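Local coordinates for Non-structural maintenance of chromosomes element 1 homolog (Xenopus laevis, PDB 7DG2), which probably acts as a RING-type E3 ubiquitin ligase with a MAGE-family partner, as a subunit of the SMC5-SMC6 DNA-repair complex, at the zinc ion site. Residues are numbered along the deposited sequence; one frame, centred on the assembly and turned at random.

The zinc ion site. Residues 184, 186-190, 205, 208. With ZN (zinc ion), chain B.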
loop_
_atom_site.group_PDB
_atom_site.type_symbol
_atom_site.label_atom_id
_atom_site.label_comp_id
_atom_site.label_asym_id
_atom_site.label_seq_id
_atom_site.Cartn_x
_atom_site.Cartn_y
_atom_site.Cartn_z
ATOM N N CYS A 184 6.100 29.775 6.301
ATOM C CA CYS A 184 6.717 30.627 5.284
ATOM C C CYS A 184 6.101 32.020 5.297
ATOM O O CYS A 184 4.877 32.172 5.274
ATOM C CB CYS A 184 6.558 30.001 3.896
ATOM S SG CYS A 184 7.228 31.020 2.546
ATOM N N VAL A 186 5.975 34.194 3.055
ATOM C CA VAL A 186 5.369 34.572 1.780
ATOM C C VAL A 186 4.073 33.809 1.523
ATOM O O VAL A 186 3.033 34.411 1.239
ATOM C CB VAL A 186 6.384 34.364 0.635
ATOM C CG1 VAL A 186 5.684 34.345 -0.717
ATOM C CG2 VAL A 186 7.433 35.455 0.665
ATOM N N CYS A 187 4.089 32.477 1.596
ATOM C CA CYS A 187 2.901 31.704 1.249
ATOM C C CYS A 187 2.111 31.225 2.460
ATOM O O CYS A 187 0.998 30.718 2.282
ATOM C CB CYS A 187 3.280 30.498 0.383
ATOM S SG CYS A 187 4.226 29.229 1.266
ATOM N N ARG A 188 2.660 31.362 3.671
ATOM C CA ARG A 188 1.997 31.033 4.933
ATOM C C ARG A 188 1.724 29.537 5.093
ATOM O O ARG A 188 0.835 29.145 5.851
ATOM C CB ARG A 188 0.700 31.833 5.101
ATOM C CG ARG A 188 0.876 33.342 4.952
ATOM C CD ARG A 188 1.620 33.931 6.137
ATOM N NE ARG A 188 1.023 33.509 7.401
ATOM C CZ ARG A 188 -0.007 34.115 7.985
ATOM N NH1 ARG A 188 -0.484 33.656 9.137
ATOM N NH2 ARG A 188 -0.562 35.182 7.422
ATOM N N LYS A 189 2.480 28.688 4.408
ATOM C CA LYS A 189 2.394 27.246 4.587
ATOM C C LYS A 189 3.627 26.736 5.325
ATOM O O LYS A 189 4.668 27.397 5.369
ATOM C CB LYS A 189 2.263 26.529 3.241
ATOM C CG LYS A 189 1.033 26.929 2.446
ATOM C CD LYS A 189 1.066 26.341 1.047
ATOM C CE LYS A 189 -0.270 26.541 0.355
ATOM N NZ LYS A 189 -1.375 25.989 1.189
ATOM N N VAL A 190 3.487 25.544 5.916
ATOM C CA VAL A 190 4.604 24.919 6.616
ATOM C C VAL A 190 5.805 24.815 5.691
ATOM O O VAL A 190 5.682 24.465 4.510
ATOM C CB VAL A 190 4.200 23.531 7.143
ATOM C CG1 VAL A 190 5.423 22.737 7.590
ATOM C CG2 VAL A 190 3.208 23.669 8.290
ATOM N N HIS A 205 10.238 29.487 2.096
ATOM C CA HIS A 205 10.548 28.379 1.198
ATOM C C HIS A 205 11.598 28.820 0.188
ATOM O O HIS A 205 11.655 29.988 -0.204
ATOM C CB HIS A 205 9.311 27.907 0.432
ATOM C CG HIS A 205 8.311 27.169 1.262
ATOM N ND1 HIS A 205 7.053 27.669 1.523
ATOM C CD2 HIS A 205 8.369 25.954 1.862
ATOM C CE1 HIS A 205 6.382 26.799 2.259
ATOM N NE2 HIS A 205 7.158 25.752 2.480
ATOM N N CYS A 208 9.916 30.199 -2.661
ATOM C CA CYS A 208 9.297 31.484 -2.364
ATOM C C CYS A 208 10.334 32.592 -2.235
ATOM O O CYS A 208 10.045 33.746 -2.567
ATOM C CB CYS A 208 8.453 31.374 -1.096
ATOM S SG CYS A 208 7.040 30.262 -1.275
HETATM ZN ZN ZN B . 6.386 29.594 0.895
#
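Cys184 carries its sulfur SG anti to the backbone N (chi1 177°), whereas Cys187 holds SG in the crowded position between its backbone N and carbonyl carbon (chi1 69°); these different torsions turn both sulfurs of one CxxC knuckle onto the same zinc ion. Across from them, His205 and Cys208 each swing the side chain anti to the carbonyl carbon, the cysteine from the first turn of helix 206-212. The result is a near-tetrahedral site of three cysteines and one histidine in the atypical RING finger, whose role is to hold the fold together rather than to do chemistry. Cysteine suits three corners because its soft sulfur, probably a thiolate here, binds zinc tightly: SG of Cys187 lies 2.2 Å from ZN and SG of Cys208 2.4 Å. His205 adds a nitrogen ligand, its ND1 lying 2.1 Å from ZN, and its second nitrogen remains available to fix the ring's rotation. Backbone amides crowd around SG of Cys184: those of Val186 and Cys187 come from the knuckle, and N of His205 reaches it at 3.4 Å along a nearly straight bond. Three N-H groups so placed would help offset the negative charge that the sulfur is likely to carry and tie the two ligand segments together. On the far edge of the imidazole, NE2 of His205 donates to the carbonyl O of Val190 at 2.8 Å, the oxygen near the ring plane but the nitrogen 34° above the carbonyl plane.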